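Side-chain contacts in galactose mutarotase related enzyme (Lactobacillus acidophilus, PDB 3DCD), which probably binds carbohydrates and is likely to act as an isomerase of the aldose 1-epimerase (galactose mutarotase) family: residues E40-R44 against H45-L49; Y68-Q72 against H73-R77; I172-D176 against A177-W181; I193-D197 against D198-D202; S241-P244 against K245-N248. All blocks are in the same frame, centred on the assembly; numbering follows the deposited sequence.

Interaction 1 of 5, residues E40-R44 against H45-L49; sequences EIWGR and HAPVL
Trp42 and Pro47 are brought together by an irregular bend of the backbone: a weak bond from Arg44 N to Trp42 O (3.1 Å) marks the kink at Gly43, after which the chain runs through His45 and Ala46 into the short, weakly bonded strand 48-49. With no hydrogen bond between 40-44 and 45-49, the contact rests on packing. The indole of Trp42 has CG anti to the backbone N (chi1 177°), which carries its six-membered ring along the following residues toward the proline. There Trp42 CZ2 and CH2 each lie 3.7 Å from Pro47 CD, approached obliquely, while Trp42 CZ3 is 3.8 Å from His45 O. Arg44 O sits 3.5 Å above one face of the Trp42 ring, offset toward its rim. The loop joins strand 20-26 to strand 48-49, which pairs with strand 136-147 in one of the antiparallel sheets of this aldose 1-epimerase family member. Outside the two segments, Trp42 meets the rings of Trp35 and His143 and forms an edge-to-face pair with Trp240. With an alanine here, Pro47 and these three rings would probably be left facing a gap where the indole had filled the space between them. Arg44 CB passes 4.2 Å from Pro47 CD, and its guanidinium reaches Asn78 through NH2. The amides of His45 and Ala46 both donate to the Glu20 carboxylate, at OE2.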
# COMPACT_ATOMS: atom_id res chain seq x y z
N GLU A 40 -3.71 -12.70 -15.18
CA GLU A 40 -3.66 -14.13 -14.90
C GLU A 40 -3.25 -14.38 -13.46
O GLU A 40 -3.51 -15.46 -12.91
CB GLU A 40 -2.70 -14.83 -15.87
CG GLU A 40 -3.18 -14.78 -17.32
CD GLU A 40 -4.24 -15.83 -17.65
OE1 GLU A 40 -4.59 -16.64 -16.77
OE2 GLU A 40 -4.72 -15.85 -18.80
N ILE A 41 -2.62 -13.38 -12.84
CA ILE A 41 -2.07 -13.51 -11.49
C ILE A 41 -2.73 -12.51 -10.53
O ILE A 41 -3.33 -12.89 -9.51
CB ILE A 41 -0.54 -13.26 -11.48
CG1 ILE A 41 0.20 -14.18 -12.48
CG2 ILE A 41 0.03 -13.37 -10.06
CD1 ILE A 41 0.16 -15.67 -12.14
N TRP A 42 -2.59 -11.23 -10.87
CA TRP A 42 -3.11 -10.14 -10.04
C TRP A 42 -3.18 -8.89 -10.91
O TRP A 42 -2.16 -8.33 -11.28
CB TRP A 42 -2.23 -9.93 -8.78
CG TRP A 42 -2.72 -8.75 -7.93
CD1 TRP A 42 -3.99 -8.54 -7.47
CD2 TRP A 42 -1.93 -7.63 -7.48
NE1 TRP A 42 -4.04 -7.36 -6.74
CE2 TRP A 42 -2.80 -6.79 -6.73
CE3 TRP A 42 -0.59 -7.27 -7.61
CZ2 TRP A 42 -2.37 -5.59 -6.16
CZ3 TRP A 42 -0.15 -6.09 -7.02
CH2 TRP A 42 -1.05 -5.27 -6.29
N GLY A 43 -4.40 -8.49 -11.27
CA GLY A 43 -4.60 -7.50 -12.32
C GLY A 43 -4.60 -6.06 -11.84
O GLY A 43 -5.35 -5.22 -12.38
N ARG A 44 -3.78 -5.77 -10.83
CA ARG A 44 -3.57 -4.38 -10.38
C ARG A 44 -2.07 -4.13 -10.29
O ARG A 44 -1.30 -5.08 -10.28
CB ARG A 44 -4.26 -4.13 -9.02
CG ARG A 44 -5.79 -4.25 -9.13
CD ARG A 44 -6.54 -3.82 -7.87
NE ARG A 44 -8.00 -3.98 -8.04
CZ ARG A 44 -8.80 -3.13 -8.67
NH1 ARG A 44 -8.32 -2.01 -9.21
NH2 ARG A 44 -10.10 -3.40 -8.77
N HIS A 45 -1.66 -2.86 -10.29
CA HIS A 45 -0.24 -2.51 -10.11
C HIS A 45 0.12 -2.16 -8.67
O HIS A 45 1.14 -2.66 -8.13
CB HIS A 45 0.12 -1.26 -10.92
CG HIS A 45 0.01 -1.42 -12.40
ND1 HIS A 45 -1.15 -1.15 -13.09
CD2 HIS A 45 0.93 -1.76 -13.33
CE1 HIS A 45 -0.95 -1.34 -14.38
NE2 HIS A 45 0.31 -1.67 -14.56
N ALA A 46 -0.65 -1.24 -8.09
CA ALA A 46 -0.25 -0.56 -6.85
C ALA A 46 -1.47 0.22 -6.29
O ALA A 46 -1.44 1.47 -6.23
CB ALA A 46 0.96 0.39 -7.15
N PRO A 47 -2.55 -0.51 -5.90
CA PRO A 47 -3.77 0.19 -5.53
C PRO A 47 -3.62 1.06 -4.30
O PRO A 47 -2.73 0.85 -3.47
CB PRO A 47 -4.78 -0.95 -5.24
CG PRO A 47 -3.95 -2.14 -4.93
CD PRO A 47 -2.71 -1.97 -5.81
N VAL A 48 -4.50 2.04 -4.24
CA VAL A 48 -4.66 2.88 -3.06
C VAL A 48 -5.83 2.27 -2.28
O VAL A 48 -6.87 1.93 -2.88
CB VAL A 48 -4.91 4.34 -3.50
CG1 VAL A 48 -5.33 5.23 -2.28
CG2 VAL A 48 -3.66 4.91 -4.21
N LEU A 49 -5.64 2.11 -0.97
CA LEU A 49 -6.64 1.47 -0.11
C LEU A 49 -7.32 2.54 0.76
O LEU A 49 -6.67 3.18 1.57
CB LEU A 49 -5.99 0.38 0.76
CG LEU A 49 -4.83 -0.44 0.15
CD1 LEU A 49 -4.17 -1.35 1.17
CD2 LEU A 49 -5.32 -1.24 -1.11

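Interaction 2 of 5, residues Y68-Q72 against H73-R77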
# COMPACT_ATOMS: atom_id res chain seq x y z
N TYR A 68 -24.19 -1.10 5.84
CA TYR A 68 -23.53 -0.73 4.60
C TYR A 68 -22.70 -1.88 4.06
O TYR A 68 -22.25 -2.74 4.83
CB TYR A 68 -22.61 0.46 4.86
CG TYR A 68 -23.35 1.69 5.28
CD1 TYR A 68 -23.61 1.95 6.63
CD2 TYR A 68 -23.82 2.60 4.34
CE1 TYR A 68 -24.31 3.07 7.02
CE2 TYR A 68 -24.51 3.74 4.73
CZ TYR A 68 -24.75 3.97 6.07
OH TYR A 68 -25.44 5.10 6.45
N HIS A 69 -22.45 -1.87 2.75
CA HIS A 69 -21.72 -2.93 2.08
C HIS A 69 -20.52 -2.35 1.35
O HIS A 69 -20.65 -1.45 0.51
CB HIS A 69 -22.66 -3.68 1.15
CG HIS A 69 -23.90 -4.17 1.84
ND1 HIS A 69 -23.94 -5.36 2.53
CD2 HIS A 69 -25.11 -3.59 2.02
CE1 HIS A 69 -25.14 -5.51 3.07
NE2 HIS A 69 -25.86 -4.45 2.77
N LEU A 70 -19.35 -2.84 1.71
CA LEU A 70 -18.11 -2.29 1.20
C LEU A 70 -17.10 -3.41 1.05
O LEU A 70 -16.86 -4.16 1.98
CB LEU A 70 -17.57 -1.22 2.17
CG LEU A 70 -16.38 -0.37 1.69
CD1 LEU A 70 -16.74 0.38 0.39
CD2 LEU A 70 -15.92 0.57 2.76
N GLY A 71 -16.50 -3.50 -0.13
CA GLY A 71 -15.57 -4.57 -0.45
C GLY A 71 -14.17 -4.32 0.08
O GLY A 71 -13.83 -3.21 0.55
N GLN A 72 -13.35 -5.36 -0.00
CA GLN A 72 -11.98 -5.33 0.48
C GLN A 72 -11.23 -4.10 -0.05
O GLN A 72 -11.31 -3.78 -1.24
CB GLN A 72 -11.27 -6.61 0.04
CG GLN A 72 -9.82 -6.69 0.43
CD GLN A 72 -9.22 -8.05 0.13
OE1 GLN A 72 -9.82 -8.88 -0.54
NE2 GLN A 72 -8.03 -8.29 0.66
N HIS A 73 -10.51 -3.41 0.86
CA HIS A 73 -9.71 -2.22 0.52
C HIS A 73 -10.50 -0.98 0.05
O HIS A 73 -9.92 -0.02 -0.45
CB HIS A 73 -8.61 -2.55 -0.51
CG HIS A 73 -7.64 -3.60 -0.05
ND1 HIS A 73 -7.16 -4.58 -0.90
CD2 HIS A 73 -7.03 -3.79 1.14
CE1 HIS A 73 -6.31 -5.35 -0.23
NE2 HIS A 73 -6.22 -4.89 1.01
N GLY A 74 -11.82 -1.01 0.20
CA GLY A 74 -12.68 0.13 -0.09
C GLY A 74 -12.89 0.42 -1.56
O GLY A 74 -12.78 -0.48 -2.41
N PHE A 75 -13.19 1.67 -1.86
CA PHE A 75 -13.57 2.05 -3.23
C PHE A 75 -12.54 2.88 -4.00
O PHE A 75 -12.71 3.08 -5.20
CB PHE A 75 -14.95 2.75 -3.26
CG PHE A 75 -15.05 3.95 -2.33
CD1 PHE A 75 -14.32 5.11 -2.58
CD2 PHE A 75 -15.88 3.91 -1.20
CE1 PHE A 75 -14.40 6.22 -1.73
CE2 PHE A 75 -15.97 5.01 -0.35
CZ PHE A 75 -15.22 6.16 -0.61
N ALA A 76 -11.50 3.38 -3.33
CA ALA A 76 -10.55 4.30 -4.01
C ALA A 76 -9.99 3.75 -5.32
O ALA A 76 -9.88 4.47 -6.32
CB ALA A 76 -9.39 4.71 -3.07
N ARG A 77 -9.65 2.46 -5.33
CA ARG A 77 -8.95 1.88 -6.47
C ARG A 77 -9.81 1.74 -7.73
O ARG A 77 -9.28 1.54 -8.82
CB ARG A 77 -8.32 0.54 -6.08
CG ARG A 77 -9.27 -0.60 -5.88
CD ARG A 77 -8.46 -1.76 -5.34
NE ARG A 77 -9.22 -3.00 -5.29
CZ ARG A 77 -10.16 -3.25 -4.40
NH1 ARG A 77 -10.48 -2.33 -3.49
NH2 ARG A 77 -10.80 -4.41 -4.43
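Gly71 and Gly74 close a type II beta turn, with Gln72 and His73 at its corners, where strand 66-69 has just ended and the chain turns toward a 3-10 segment at Ala76. Hydrogen bonds come first: the turn bond runs from Gly74 N to Gly71 O (3.0 Å, N-H...O angle 150°), with the donor tilted from the carbonyl plane. The carbonyl of Gln72 is gripped by Arg77: NH1 donates to Gln72 O at 2.8 Å within the carbonyl plane, and NH2 adds a weak bond at 3.3 Å. Arg77 reaches it because its CG stands between the backbone N and the carbonyl carbon (chi1 72°), from where the chain extends straight to NE. One acceptor thus ties the turn to a residue five positions on. A CH-pi contact is the second kind. Gln72 and His73 lie side by side and point the same way, with Gln72 CG over the centre of the His73 imidazole, 3.7 Å from its centroid. The amide plane is turned 39° from the ring, and Gln72 NE2 comes 3.5 Å from His73 CE1; beyond the segment, the imidazole also meets the ring of His143. The apolar contacts join the residues flanking the turn, Leu70 and Phe75. Leu70 CD1 sits 4.1 Å from Gly74 CA and, obliquely to the ring, 4.0 Å from Phe75 CD2.

Interaction 3 of 5, residues I172-D176 against A177-W181; sequences IPLKD and ASLDW
A beta hairpin with a two-residue, type I' turn from Lys175 to Ser178 joins strand 169-175 to strand 178-179; the corner residues Asp176 and Ala177 both have the left-handed backbone conformation that this turn needs. Lys175 and Ser178 form the hydrogen-bonded pair. The bond from Lys175 N to Ser178 O is 2.9 Å and nearly straight (172°), whereas Ser178 N meets Lys175 O at 3.1 Å from above the carbonyl plane (56° out of it). Two residues further along each strand, past the non-hydrogen-bonded pair Leu174-Leu179, Asp180 N donates to Pro173 O at 2.9 Å. A water bridges the corner, donating to Ser178 OG at 2.8 Å and to Asp176 O. On the face bearing Lys175, the lysine chain bends at its third torsion (chi3 -95°) and crosses the Asp180 side chain, bringing NZ to OD2 in a weak salt bridge of 3.3 Å. The same OD2 also accepts from Asn183. Replacing Asp180 with an alanine removes that carboxylate, and would probably leave the Lys175 ammonium without its counter-charge and the Asn183 amide without its acceptor. Elsewhere, Ile172 CG2 packs on Leu179 CB at 3.8 Å, and Leu174 CD2 meets Leu179 CD2 at 4.0 Å. Strand 169-175 is the middle of three, between 178-179 and 185-187; Leu174 and Leu179 rest on Ile206 of strand 205-208, while Trp181 meets Tyr272 edge-to-face and Arg261 by a cation-pi contact.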
# COMPACT_ATOMS: atom_id res chain seq x y z
N ILE A 172 0.61 -10.42 12.86
CA ILE A 172 -0.80 -10.74 13.00
C ILE A 172 -1.21 -11.66 11.87
O ILE A 172 -1.31 -11.21 10.72
CB ILE A 172 -1.70 -9.48 12.96
CG1 ILE A 172 -1.15 -8.39 13.91
CG2 ILE A 172 -3.19 -9.87 13.29
CD1 ILE A 172 -1.85 -7.03 13.77
N PRO A 173 -1.45 -12.95 12.17
CA PRO A 173 -1.75 -13.84 11.05
C PRO A 173 -3.17 -13.62 10.52
O PRO A 173 -4.06 -13.20 11.28
CB PRO A 173 -1.61 -15.26 11.64
CG PRO A 173 -1.29 -15.10 13.07
CD PRO A 173 -1.48 -13.66 13.46
N LEU A 174 -3.36 -13.89 9.23
CA LEU A 174 -4.70 -13.82 8.64
C LEU A 174 -5.30 -15.21 8.55
O LEU A 174 -4.61 -16.17 8.22
CB LEU A 174 -4.64 -13.21 7.23
CG LEU A 174 -4.52 -11.70 7.08
CD1 LEU A 174 -4.00 -11.36 5.69
CD2 LEU A 174 -5.85 -11.01 7.33
N LYS A 175 -6.59 -15.32 8.85
CA LYS A 175 -7.35 -16.57 8.67
C LYS A 175 -8.71 -16.17 8.09
O LYS A 175 -9.46 -15.40 8.69
CB LYS A 175 -7.49 -17.31 10.01
CG LYS A 175 -7.80 -18.81 9.90
CD LYS A 175 -7.98 -19.47 11.28
CE LYS A 175 -6.67 -20.11 11.81
NZ LYS A 175 -6.68 -20.45 13.30
N ASP A 176 -9.00 -16.65 6.88
CA ASP A 176 -10.25 -16.30 6.18
C ASP A 176 -10.45 -14.79 6.04
O ASP A 176 -11.56 -14.27 6.23
CB ASP A 176 -11.46 -16.97 6.85
CG ASP A 176 -11.36 -18.50 6.85
OD1 ASP A 176 -11.06 -19.07 5.77
OD2 ASP A 176 -11.59 -19.12 7.91
N ALA A 177 -9.35 -14.10 5.72
CA ALA A 177 -9.32 -12.67 5.45
C ALA A 177 -9.61 -11.77 6.67
O ALA A 177 -9.71 -10.54 6.52
CB ALA A 177 -10.22 -12.31 4.24
N SER A 178 -9.74 -12.39 7.85
CA SER A 178 -9.85 -11.66 9.11
C SER A 178 -8.60 -11.87 9.94
O SER A 178 -7.87 -12.85 9.74
CB SER A 178 -11.06 -12.13 9.90
OG SER A 178 -12.25 -11.71 9.23
N LEU A 179 -8.34 -10.94 10.86
CA LEU A 179 -7.20 -11.09 11.79
C LEU A 179 -7.42 -12.23 12.80
O LEU A 179 -8.37 -12.21 13.60
CB LEU A 179 -6.86 -9.77 12.51
CG LEU A 179 -6.76 -8.45 11.72
CD1 LEU A 179 -6.32 -7.31 12.64
CD2 LEU A 179 -5.79 -8.56 10.54
N ASP A 180 -6.54 -13.22 12.75
CA ASP A 180 -6.52 -14.34 13.67
C ASP A 180 -5.85 -13.84 14.97
O ASP A 180 -4.72 -14.21 15.32
CB ASP A 180 -5.78 -15.51 13.01
CG ASP A 180 -5.80 -16.77 13.84
OD1 ASP A 180 -6.65 -16.92 14.74
OD2 ASP A 180 -4.94 -17.63 13.57
N TRP A 181 -6.58 -12.97 15.67
CA TRP A 181 -6.01 -12.15 16.71
C TRP A 181 -5.24 -12.94 17.77
O TRP A 181 -4.13 -12.55 18.15
CB TRP A 181 -7.08 -11.27 17.38
CG TRP A 181 -6.44 -10.24 18.25
CD1 TRP A 181 -6.26 -10.30 19.60
CD2 TRP A 181 -5.80 -9.03 17.81
NE1 TRP A 181 -5.56 -9.20 20.03
CE2 TRP A 181 -5.28 -8.39 18.95
CE3 TRP A 181 -5.64 -8.41 16.56
CZ2 TRP A 181 -4.62 -7.16 18.89
CZ3 TRP A 181 -4.98 -7.20 16.49
CH2 TRP A 181 -4.47 -6.59 17.66
O HOH W 1 -13.64 -14.07 8.60

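Interaction 4 of 5, residues I193-D197 against D198-D202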
# COMPACT_ATOMS: atom_id res chain seq x y z
N ILE A 193 14.22 -11.91 5.70
CA ILE A 193 13.30 -13.02 5.41
C ILE A 193 13.29 -13.22 3.90
O ILE A 193 12.95 -12.30 3.17
CB ILE A 193 11.88 -12.69 5.94
CG1 ILE A 193 11.90 -12.62 7.48
CG2 ILE A 193 10.85 -13.71 5.44
CD1 ILE A 193 10.66 -11.95 8.07
N ALA A 194 13.66 -14.41 3.43
CA ALA A 194 13.72 -14.68 1.97
C ALA A 194 12.34 -14.88 1.37
O ALA A 194 11.42 -15.38 2.04
CB ALA A 194 14.61 -15.87 1.68
N LEU A 195 12.18 -14.48 0.11
CA LEU A 195 10.91 -14.67 -0.58
C LEU A 195 10.86 -16.06 -1.18
O LEU A 195 11.89 -16.69 -1.44
CB LEU A 195 10.70 -13.59 -1.66
CG LEU A 195 10.69 -12.13 -1.20
CD1 LEU A 195 10.46 -11.22 -2.41
CD2 LEU A 195 9.60 -11.91 -0.15
N SER A 196 9.64 -16.56 -1.37
CA SER A 196 9.40 -17.85 -1.97
C SER A 196 7.93 -17.93 -2.34
O SER A 196 7.12 -17.16 -1.84
CB SER A 196 9.73 -18.97 -0.97
OG SER A 196 8.72 -19.05 0.04
N ASP A 197 7.60 -18.88 -3.21
CA ASP A 197 6.21 -19.12 -3.59
C ASP A 197 5.34 -19.48 -2.36
O ASP A 197 4.21 -18.99 -2.24
CB ASP A 197 6.15 -20.25 -4.63
CG ASP A 197 6.58 -19.79 -6.04
OD1 ASP A 197 6.57 -18.57 -6.33
OD2 ASP A 197 6.92 -20.67 -6.86
N ASP A 198 5.89 -20.31 -1.47
CA ASP A 198 5.19 -20.83 -0.30
C ASP A 198 5.03 -19.81 0.84
O ASP A 198 4.13 -19.93 1.68
CB ASP A 198 5.94 -22.05 0.25
CG ASP A 198 5.23 -22.69 1.44
OD1 ASP A 198 4.20 -23.37 1.22
OD2 ASP A 198 5.70 -22.53 2.60
N LEU A 199 5.89 -18.80 0.86
CA LEU A 199 5.88 -17.80 1.94
C LEU A 199 4.49 -17.20 2.20
O LEU A 199 4.12 -16.94 3.36
CB LEU A 199 6.87 -16.67 1.66
CG LEU A 199 7.09 -15.67 2.82
CD1 LEU A 199 7.67 -16.31 4.08
CD2 LEU A 199 7.96 -14.52 2.37
N PHE A 200 3.75 -16.96 1.13
CA PHE A 200 2.44 -16.35 1.23
C PHE A 200 1.29 -17.33 1.13
O PHE A 200 0.18 -16.94 0.78
CB PHE A 200 2.31 -15.19 0.23
CG PHE A 200 3.43 -14.21 0.37
CD1 PHE A 200 3.52 -13.39 1.50
CD2 PHE A 200 4.45 -14.15 -0.58
CE1 PHE A 200 4.57 -12.51 1.66
CE2 PHE A 200 5.52 -13.27 -0.44
CZ PHE A 200 5.59 -12.45 0.67
N LYS A 201 1.53 -18.59 1.51
CA LYS A 201 0.47 -19.62 1.43
C LYS A 201 -0.71 -19.32 2.36
O LYS A 201 -1.84 -19.70 2.07
CB LYS A 201 1.00 -21.03 1.70
CG LYS A 201 1.62 -21.24 3.07
CD LYS A 201 1.76 -22.75 3.35
CE LYS A 201 2.86 -23.02 4.35
NZ LYS A 201 2.67 -22.23 5.61
N ASP A 202 -0.42 -18.65 3.47
CA ASP A 202 -1.45 -18.25 4.44
C ASP A 202 -1.79 -16.77 4.34
O ASP A 202 -2.13 -16.14 5.35
CB ASP A 202 -0.99 -18.58 5.86
CG ASP A 202 -0.79 -20.07 6.07
OD1 ASP A 202 -1.50 -20.87 5.44
OD2 ASP A 202 0.10 -20.43 6.85
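Ser196 and Leu199 meet through two torsions. The serine holds OG between its backbone N and carbonyl carbon (chi1 74°), which turns the hydroxyl toward the amide three residues on; Leu199 has CG anti to its own N (chi1 -172°), which sends CD2 back toward residues 193-195. The resulting bond from Leu199 N to Ser196 OG is 3.0 Å long but bent, with an N-H...O angle of 133°. The same N-H also makes a weak bond of 3.4 Å from Leu199 N to Ser196 O, so one donor is shared by the side chain and the backbone of a single residue. Leu199 CB lies 3.4 Å from Ser196 OG, just beside the bond. Leu199 CD2 packs 4.0 Å from Leu195 CD2 and 4.3 Å from Ile193 CG2, and lies 3.6 Å from the carbonyl Ala194 O. Leu195 CD2 also approaches Phe200 CZ (4.1 Å) at the edge of that ring, near its plane, while Leu199 CG lies over the centre of one phenyl face. This bend follows strand 193-194, an outermost strand of the nine-stranded sheet paired with strand 159-164, and leads to strand 205-208 of another sheet; Leu199 and Phe200 both touch Leu205 there. Asp197 OD1 is held by a salt bridge to Lys156. With two acceptors converging on one N-H in bent or weak bonds, the turn's shape probably owes as much to the leucine and phenylalanine packing as to its hydrogen bonding.

Interaction 5 of 5, residues S241-P244 against K245-N248; sequences SQYP and KTDN
Lys245 and Pro244 adjoin at the tip of the loop between the antiparallel strands 236-240 and 249-256, where the peptide bond before Pro244 is cis and the chain doubles back toward Gln242. Lys245 contributes chiefly the base of its side chain, with CB 3.7 Å from Pro244 C, and the rest of the chain extends away from the loop. The proline ring leans back on its predecessor: Pro244 CB lies 3.9 Å above one face of the Tyr243 ring, offset toward the rim. Across the bend, Gln242 CG comes 3.1 Å from Lys245 O, a close approach without a hydrogen bond. The glutamine chain bends at the second torsion (chi2 55°), which curls the amide back so that Gln242 OE1 accepts Tyr243 N at 3.0 Å, with an N-H...O angle of 153°, the donor lying in the carbonyl plane on a lone pair of OE1. Its NE2 is engaged as well, by Ile41 O. Both ends of the Gln242 amide are therefore bonded, which should fix its rotation. Thr246 faces the same residue with its methyl, CG2 being 3.5 Å from Gln242 O, and its hydroxyl makes a weak bond to Asp197. Ser241 OG is hydrogen-bonded to Tyr249 O. A water also bridges the two arms, donating to Ser241 OG at 2.7 Å and to Gln242 O at 2.9 Å, while Asp247 N donates to it at 3.0 Å.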
# COMPACT_ATOMS: atom_id res chain seq x y z
N SER A 241 2.30 -11.59 -1.71
CA SER A 241 2.27 -11.87 -3.15
C SER A 241 1.19 -12.92 -3.41
O SER A 241 0.70 -13.54 -2.45
CB SER A 241 3.65 -12.32 -3.63
OG SER A 241 3.72 -12.34 -5.06
N GLN A 242 0.81 -13.12 -4.67
CA GLN A 242 -0.35 -13.98 -5.00
C GLN A 242 -0.05 -15.43 -4.68
O GLN A 242 1.11 -15.87 -4.73
CB GLN A 242 -0.76 -13.82 -6.48
CG GLN A 242 -2.12 -14.43 -6.86
CD GLN A 242 -3.25 -13.91 -5.99
OE1 GLN A 242 -3.46 -14.38 -4.89
NE2 GLN A 242 -3.95 -12.90 -6.48
N TYR A 243 -1.10 -16.16 -4.30
CA TYR A 243 -1.04 -17.59 -3.99
C TYR A 243 -2.48 -18.13 -4.16
O TYR A 243 -3.43 -17.45 -3.78
CB TYR A 243 -0.58 -17.81 -2.54
CG TYR A 243 -0.33 -19.26 -2.21
CD1 TYR A 243 -1.37 -20.09 -1.78
CD2 TYR A 243 0.96 -19.81 -2.34
CE1 TYR A 243 -1.15 -21.43 -1.50
CE2 TYR A 243 1.19 -21.16 -2.05
CZ TYR A 243 0.13 -21.95 -1.63
OH TYR A 243 0.35 -23.28 -1.34
N PRO A 244 -2.65 -19.35 -4.72
CA PRO A 244 -1.68 -20.34 -5.20
C PRO A 244 -1.04 -20.06 -6.57
O PRO A 244 -0.02 -20.66 -6.87
CB PRO A 244 -2.50 -21.63 -5.27
CG PRO A 244 -3.85 -21.17 -5.61
CD PRO A 244 -4.03 -19.84 -4.88
N LYS A 245 -1.62 -19.17 -7.39
CA LYS A 245 -0.99 -18.78 -8.66
C LYS A 245 0.07 -17.72 -8.38
O LYS A 245 -0.25 -16.63 -7.95
CB LYS A 245 -2.02 -18.23 -9.64
CG LYS A 245 -2.98 -19.27 -10.17
CD LYS A 245 -4.01 -18.59 -11.06
CE LYS A 245 -4.66 -19.59 -12.00
NZ LYS A 245 -5.81 -18.98 -12.74
N THR A 246 1.34 -18.05 -8.59
CA THR A 246 2.42 -17.16 -8.16
C THR A 246 3.12 -16.48 -9.33
O THR A 246 3.07 -16.96 -10.46
CB THR A 246 3.46 -17.93 -7.33
OG1 THR A 246 4.11 -18.92 -8.16
CG2 THR A 246 2.79 -18.62 -6.13
N ASP A 247 3.78 -15.36 -9.05
CA ASP A 247 4.66 -14.74 -10.04
C ASP A 247 5.73 -13.92 -9.31
O ASP A 247 5.74 -13.82 -8.07
CB ASP A 247 3.86 -13.87 -11.02
CG ASP A 247 4.50 -13.79 -12.40
OD1 ASP A 247 5.74 -13.91 -12.53
OD2 ASP A 247 3.74 -13.62 -13.36
N ASN A 248 6.63 -13.33 -10.09
CA ASN A 248 7.85 -12.76 -9.55
C ASN A 248 7.69 -11.28 -9.19
O ASN A 248 8.22 -10.38 -9.86
CB ASN A 248 9.02 -13.02 -10.51
CG ASN A 248 9.25 -14.51 -10.73
OD1 ASN A 248 9.32 -15.28 -9.77
ND2 ASN A 248 9.34 -14.92 -11.99
O HOH W 2 3.37 -14.82 -6.13

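How the interactions relate
All five contacts lie in series along the chain, none nesting in or crossing another. Interaction 1 bends the chain into strand 48-49; interaction 2 closes a turn after strand 66-69 and touches interaction 1 where Leu49 packs on His73 and Pro47 on Arg77. Interaction 3 closes a hairpin at the end of strand 169-175, and its Leu174 just touches Asp202 of interaction 4, the bend between strands 193-194 and 205-208. Interaction 5 shapes the loop between strands 236-240 and 249-256. It packs against 193-202, with centres about 9 Å apart, and against 40-44 through Ile41, so these loops tie strand ends of two antiparallel sheets together.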